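Local atomic coordinates of perosamine synthetase (Caulobacter crescentus, PDB entry 3BN1), a protein that catalyses the pyridoxal phosphate-dependent transfer of an amino group from L-glutamate to GDP-4-keto-6-deoxy-D-mannose, yielding GDP-perosamine for the O-antigen of the S-layer-anchoring lipopolysaccharide. Residues Val24-Asp29 and Val36-Val41; Glu42-Phe47 and Lys208-Arg213. All coordinates share one frame; numbering follows the deposited sequence.

Interaction 1 (Val24-Asp29 and Val36-Val41); sequences VLECMD and VGRFIV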
loop_
_atom_site.group_PDB
_atom_site.type_symbol
_atom_site.label_atom_id
_atom_site.label_comp_id
_atom_site.label_asym_id
_atom_site.label_seq_id
_atom_site.Cartn_x
_atom_site.Cartn_y
_atom_site.Cartn_z
ATOM N N VAL A 24 10.624 9.536 14.590
ATOM C CA VAL A 24 9.281 9.896 14.210
ATOM C C VAL A 24 8.926 11.333 14.574
ATOM O O VAL A 24 8.396 12.102 13.751
ATOM C CB VAL A 24 8.275 8.896 14.821
ATOM C CG1 VAL A 24 6.897 9.505 14.630
ATOM C CG2 VAL A 24 8.427 7.549 14.034
ATOM N N LEU A 25 9.215 11.699 15.820
ATOM C CA LEU A 25 8.941 13.068 16.274
ATOM C C LEU A 25 9.622 14.068 15.327
ATOM O O LEU A 25 9.127 15.176 15.050
ATOM C CB LEU A 25 9.461 13.233 17.706
ATOM C CG LEU A 25 8.415 12.810 18.740
ATOM C CD1 LEU A 25 8.951 13.097 20.140
ATOM C CD2 LEU A 25 6.976 13.443 18.535
ATOM N N GLU A 26 10.799 13.705 14.837
ATOM C CA GLU A 26 11.482 14.602 13.900
ATOM C C GLU A 26 10.665 14.757 12.628
ATOM O O GLU A 26 10.583 15.866 12.061
ATOM C CB GLU A 26 12.878 14.090 13.552
ATOM C CG GLU A 26 13.601 15.025 12.567
ATOM C CD GLU A 26 14.855 14.404 11.965
ATOM O OE1 GLU A 26 15.582 13.726 12.741
ATOM O OE2 GLU A 26 15.057 14.539 10.729
ATOM N N CYS A 27 10.057 13.659 12.166
ATOM C CA CYS A 27 9.288 13.774 10.919
ATOM C C CYS A 27 8.126 14.693 11.206
ATOM O O CYS A 27 7.733 15.454 10.354
ATOM C CB CYS A 27 8.685 12.460 10.392
ATOM S SG CYS A 27 9.847 11.149 9.993
ATOM N N MET A 28 7.516 14.530 12.367
ATOM C CA MET A 28 6.366 15.352 12.656
ATOM C C MET A 28 6.798 16.834 12.784
ATOM O O MET A 28 6.058 17.783 12.438
ATOM C CB MET A 28 5.824 14.979 14.064
ATOM C CG MET A 28 5.247 13.592 14.301
ATOM S SD MET A 28 3.969 13.183 13.011
ATOM C CE MET A 28 2.618 14.224 13.655
ATOM N N ASP A 29 7.914 17.034 13.452
ATOM C CA ASP A 29 8.333 18.407 13.764
ATOM C C ASP A 29 8.809 19.130 12.529
ATOM O O ASP A 29 8.731 20.348 12.468
ATOM C CB ASP A 29 9.408 18.399 14.856
ATOM C CG ASP A 29 8.810 18.187 16.234
ATOM O OD1 ASP A 29 7.596 18.489 16.359
ATOM O OD2 ASP A 29 9.516 17.716 17.155
ATOM N N VAL A 36 8.309 11.129 1.005
ATOM C CA VAL A 36 9.564 11.735 0.582
ATOM C C VAL A 36 10.216 12.141 1.884
ATOM O O VAL A 36 9.508 12.465 2.853
ATOM C CB VAL A 36 9.473 12.939 -0.424
ATOM C CG1 VAL A 36 8.519 12.664 -1.557
ATOM C CG2 VAL A 36 9.159 14.257 0.267
ATOM N N GLY A 37 11.544 12.022 1.923
ATOM C CA GLY A 37 12.348 12.442 3.077
ATOM C C GLY A 37 13.632 11.640 3.425
ATOM O O GLY A 37 13.874 10.551 2.910
ATOM N N ARG A 38 14.430 12.187 4.342
ATOM C CA ARG A 38 15.706 11.611 4.791
ATOM C C ARG A 38 15.645 10.143 5.224
ATOM O O ARG A 38 16.466 9.298 4.835
ATOM C CB ARG A 38 16.347 12.449 5.938
ATOM C CG ARG A 38 16.329 11.773 7.368
ATOM C CD ARG A 38 17.061 12.448 8.596
ATOM N NE ARG A 38 17.646 11.404 9.464
ATOM C CZ ARG A 38 18.017 11.530 10.743
ATOM N NH1 ARG A 38 17.895 12.695 11.360
ATOM N NH2 ARG A 38 18.520 10.497 11.431
ATOM N N PHE A 39 14.719 9.850 6.116
ATOM C CA PHE A 39 14.662 8.486 6.637
ATOM C C PHE A 39 14.529 7.430 5.543
ATOM O O PHE A 39 15.161 6.361 5.607
ATOM C CB PHE A 39 13.563 8.415 7.680
ATOM C CG PHE A 39 13.861 9.240 8.909
ATOM C CD1 PHE A 39 14.974 8.962 9.714
ATOM C CD2 PHE A 39 13.030 10.264 9.299
ATOM C CE1 PHE A 39 15.219 9.671 10.874
ATOM C CE2 PHE A 39 13.280 10.978 10.450
ATOM C CZ PHE A 39 14.383 10.692 11.229
ATOM N N ILE A 40 13.693 7.713 4.542
ATOM C CA ILE A 40 13.525 6.755 3.440
ATOM C C ILE A 40 14.886 6.376 2.795
ATOM O O ILE A 40 15.292 5.188 2.651
ATOM C CB ILE A 40 12.438 7.238 2.409
ATOM C CG1 ILE A 40 11.195 7.743 3.136
ATOM C CG2 ILE A 40 12.074 6.099 1.478
ATOM C CD1 ILE A 40 10.032 8.116 2.215
ATOM N N VAL A 41 15.616 7.400 2.390
ATOM C CA VAL A 41 16.886 7.144 1.755
ATOM C C VAL A 41 17.873 6.494 2.776
ATOM O O VAL A 41 18.663 5.603 2.423
ATOM C CB VAL A 41 17.392 8.490 1.182
ATOM C CG1 VAL A 41 17.829 9.403 2.321
ATOM C CG2 VAL A 41 18.448 8.291 0.110
#
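Glu26 and Cys27 of helix 20-30, neighbours in sequence, meet Arg38 and Phe39 in the first turn of helix 38-51, where two consecutive helices joined by a short loop pack side chain to side chain near the N-terminus of this DegT/DnrJ/EryC1-family aminotransferase. The backbones stay apart: the closest alpha carbons, those of Cys27 and Gly37, are separated by 8.5 Å, so side chains make the contact. Before them comes Val24, which points away from 36-41 and packs on Ile241 of helix 236-247 and on Val24 of the second subunit. Glu26 carries its CG anti to the backbone N (chi1 180°), and the extended chain sends the carboxylate across the gap. There OE1 forms a salt bridge with Arg38 NH1 at 2.9 Å; the two side chains cross at about a right angle, with carboxylate and guanidinium planes 51° apart. Arg38 is also held through NE by a salt bridge to Glu42, and Tyr23 makes a cation-pi contact with it. The same Glu26 OE1 lies 3.6 Å from Phe39 CZ. Cys27 follows, buried, and makes a sulfur-aromatic contact: SG is 4.4 Å from the centroid of the Phe39 ring and 70° off its normal. Asn236 and Ala240 of helix 236-247 also touch that ring. The sulfur approaches obliquely, next to one ring bond, with Cys27 SG 3.4 Å from Phe39 CD2 and 3.5 Å from Phe39 CE2.

Interaction 2 (Glu42-Phe47 and Lys208-Arg213); sequences EFEKAF and KMRLLR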
loop_
_atom_site.group_PDB
_atom_site.type_symbol
_atom_site.label_atom_id
_atom_site.label_comp_id
_atom_site.label_asym_id
_atom_site.label_seq_id
_atom_site.Cartn_x
_atom_site.Cartn_y
_atom_site.Cartn_z
ATOM N N GLU A 42 17.859 6.983 4.020
ATOM C CA GLU A 42 18.766 6.428 5.029
ATOM C C GLU A 42 18.464 4.976 5.328
ATOM O O GLU A 42 19.357 4.134 5.383
ATOM C CB GLU A 42 18.763 7.213 6.329
ATOM C CG GLU A 42 19.350 8.592 6.169
ATOM C CD GLU A 42 19.509 9.308 7.499
ATOM O OE1 GLU A 42 18.645 9.101 8.376
ATOM O OE2 GLU A 42 20.491 10.066 7.658
ATOM N N PHE A 43 17.190 4.704 5.515
ATOM C CA PHE A 43 16.767 3.340 5.773
ATOM C C PHE A 43 17.099 2.440 4.582
ATOM O O PHE A 43 17.697 1.355 4.745
ATOM C CB PHE A 43 15.243 3.351 6.021
ATOM C CG PHE A 43 14.698 2.019 6.473
ATOM C CD1 PHE A 43 15.509 1.123 7.200
ATOM C CD2 PHE A 43 13.385 1.637 6.141
ATOM C CE1 PHE A 43 14.992 -0.116 7.635
ATOM C CE2 PHE A 43 12.876 0.364 6.555
ATOM C CZ PHE A 43 13.676 -0.505 7.299
ATOM N N GLU A 44 16.841 2.905 3.361
ATOM C CA GLU A 44 17.184 2.048 2.246
ATOM C C GLU A 44 18.682 1.813 2.225
ATOM O O GLU A 44 19.132 0.709 1.978
ATOM C CB GLU A 44 16.698 2.597 0.877
ATOM C CG GLU A 44 15.125 2.656 0.710
ATOM C CD GLU A 44 14.681 3.278 -0.603
ATOM O OE1 GLU A 44 15.442 4.161 -1.081
ATOM O OE2 GLU A 44 13.604 2.894 -1.155
ATOM N N LYS A 45 19.436 2.877 2.468
ATOM C CA LYS A 45 20.884 2.773 2.470
ATOM C C LYS A 45 21.385 1.744 3.479
ATOM O O LYS A 45 22.153 0.845 3.163
ATOM C CB LYS A 45 21.463 4.138 2.828
ATOM C CG LYS A 45 22.670 4.516 1.983
ATOM C CD LYS A 45 23.825 5.042 2.840
ATOM C CE LYS A 45 24.730 3.925 3.387
ATOM N NZ LYS A 45 26.175 4.073 3.020
ATOM N N ALA A 46 21.039 1.971 4.730
ATOM C CA ALA A 46 21.460 1.070 5.803
ATOM C C ALA A 46 21.011 -0.355 5.535
ATOM O O ALA A 46 21.643 -1.327 5.944
ATOM C CB ALA A 46 20.786 1.530 7.103
ATOM N N PHE A 47 19.844 -0.498 4.919
ATOM C CA PHE A 47 19.310 -1.858 4.766
ATOM C C PHE A 47 20.027 -2.611 3.715
ATOM O O PHE A 47 20.255 -3.797 3.812
ATOM C CB PHE A 47 17.795 -1.828 4.451
ATOM C CG PHE A 47 17.122 -3.164 4.666
ATOM C CD1 PHE A 47 16.782 -3.568 5.951
ATOM C CD2 PHE A 47 17.017 -4.088 3.629
ATOM C CE1 PHE A 47 16.265 -4.828 6.206
ATOM C CE2 PHE A 47 16.480 -5.358 3.868
ATOM C CZ PHE A 47 16.058 -5.720 5.167
ATOM N N LYS A 208 13.537 -0.023 -12.447
ATOM C CA LYS A 208 12.184 -0.337 -12.894
ATOM C C LYS A 208 11.262 -0.428 -11.665
ATOM O O LYS A 208 10.102 -0.051 -11.717
ATOM C CB LYS A 208 12.216 -1.711 -13.560
ATOM C CG LYS A 208 11.752 -1.780 -14.993
ATOM C CD LYS A 208 12.602 -2.806 -15.797
ATOM C CE LYS A 208 13.379 -3.813 -14.915
ATOM N NZ LYS A 208 14.275 -4.811 -15.614
ATOM N N MET A 209 11.791 -0.988 -10.580
ATOM C CA MET A 209 11.091 -1.138 -9.319
ATOM C C MET A 209 10.810 0.261 -8.778
ATOM O O MET A 209 9.678 0.510 -8.338
ATOM C CB MET A 209 11.932 -1.951 -8.335
ATOM C CG MET A 209 11.919 -3.478 -8.568
ATOM S SD MET A 209 13.262 -4.271 -7.606
ATOM C CE MET A 209 13.091 -6.048 -8.041
ATOM N N ARG A 210 11.790 1.179 -8.819
ATOM C CA ARG A 210 11.477 2.514 -8.329
ATOM C C ARG A 210 10.454 3.209 -9.253
ATOM O O ARG A 210 9.563 3.936 -8.779
ATOM C CB ARG A 210 12.727 3.377 -8.104
ATOM C CG ARG A 210 13.932 2.602 -7.587
ATOM C CD ARG A 210 14.840 3.494 -6.714
ATOM N NE ARG A 210 15.877 2.771 -5.951
ATOM C CZ ARG A 210 15.817 2.529 -4.639
ATOM N NH1 ARG A 210 16.810 1.860 -4.081
ATOM N NH2 ARG A 210 14.813 2.978 -3.868
ATOM N N LEU A 211 10.558 2.937 -10.555
ATOM C CA LEU A 211 9.606 3.485 -11.524
ATOM C C LEU A 211 8.152 3.087 -11.176
ATOM O O LEU A 211 7.238 3.938 -11.091
ATOM C CB LEU A 211 9.940 2.983 -12.932
ATOM C CG LEU A 211 9.009 3.656 -13.975
ATOM C CD1 LEU A 211 9.076 5.175 -14.038
ATOM C CD2 LEU A 211 9.384 3.054 -15.313
ATOM N N LEU A 212 7.944 1.787 -11.004
ATOM C CA LEU A 212 6.586 1.258 -10.664
ATOM C C LEU A 212 6.085 1.662 -9.297
ATOM O O LEU A 212 4.910 1.941 -9.106
ATOM C CB LEU A 212 6.604 -0.264 -10.695
ATOM C CG LEU A 212 6.801 -0.868 -12.097
ATOM C CD1 LEU A 212 7.317 -2.325 -11.982
ATOM C CD2 LEU A 212 5.440 -0.830 -12.896
ATOM N N ARG A 213 6.990 1.691 -8.343
ATOM C CA ARG A 213 6.644 2.059 -6.965
ATOM C C ARG A 213 6.026 3.443 -6.920
ATOM O O ARG A 213 5.089 3.685 -6.163
ATOM C CB ARG A 213 7.901 2.052 -6.095
ATOM C CG ARG A 213 7.559 2.376 -4.619
ATOM C CD ARG A 213 8.792 2.422 -3.745
ATOM N NE ARG A 213 9.698 3.487 -4.166
ATOM C CZ ARG A 213 10.864 3.779 -3.571
ATOM N NH1 ARG A 213 11.329 3.145 -2.471
ATOM N NH2 ARG A 213 11.604 4.740 -4.100
HETATM O O HOH W 1 14.258 5.972 -2.646
#
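Glu44 turns its CG anti to the carbonyl carbon (chi1 -66°) and runs on extended, while Arg213 starts with CG anti to the backbone N and bends at chi3 (63°); the two side chains come from opposite directions, and the carboxylate oxygen lies at the edge of the Arg213 guanidinium. Arg210, extended from CG to NE, comes in from the same helix as Arg213, one turn earlier. Both arginines bond to OE2, although Arg210 NH2 lies almost as near Glu44 OE1, at 3.1 Å. Arg213 NH1 donates to Glu44 OE2 at 2.6 Å, nearly along the C-O axis of the oxygen and only 10° out of the guanidinium plane; carboxylate and guanidinium are almost coplanar. Arg210 NH2 gives a weak hydrogen bond to Glu44 OE2 at 3.0 Å, again at its guanidinium edge, although this plane is turned well away from that of the carboxylate. Both bonds belong to salt bridges, so a three-residue network results. Water 1 also donates to Glu44 OE1 at 2.7 Å and accepts from Arg213 NH2 at 3.3 Å, adding a water-mediated link. The two positive groups would be expected to stabilise the charged form of the glutamate. Strand 55-59 supplies further fixed points, because Ala58 N donates to Glu44 OE2, Ala58 O accepts from Arg213 NH1 and Ala56 O accepts from Arg210 NH1. The network therefore ties helices 38-51 and 203-213 to this outermost strand of the chain's seven-stranded mixed sheet, with Leu68 of helix 62-72 against Arg213, while Phe43, Phe47 and Met209 touch strand 196-200.

Helix 38-51 serves both contacts: its first turn faces helix 20-30 in interaction 1, and Glu44, in the following stretch, reaches helix 203-213 in interaction 2. The centres lie about 15 Å apart, and the segments adjoin in sequence at Val41 and Glu42. The Arg38-Glu42 salt bridge joins the two segments along this helix. Interaction 1 is the more peripheral, centred about 26 Å from the centre of the chain against about 18 Å for interaction 2, and its helix 20-30 also meets the second subunit of the homodimer. Neither contact includes a residue of the 2-oxoglutarate pocket, to which Lys188, the inferred pyridoxal phosphate lysine, belongs.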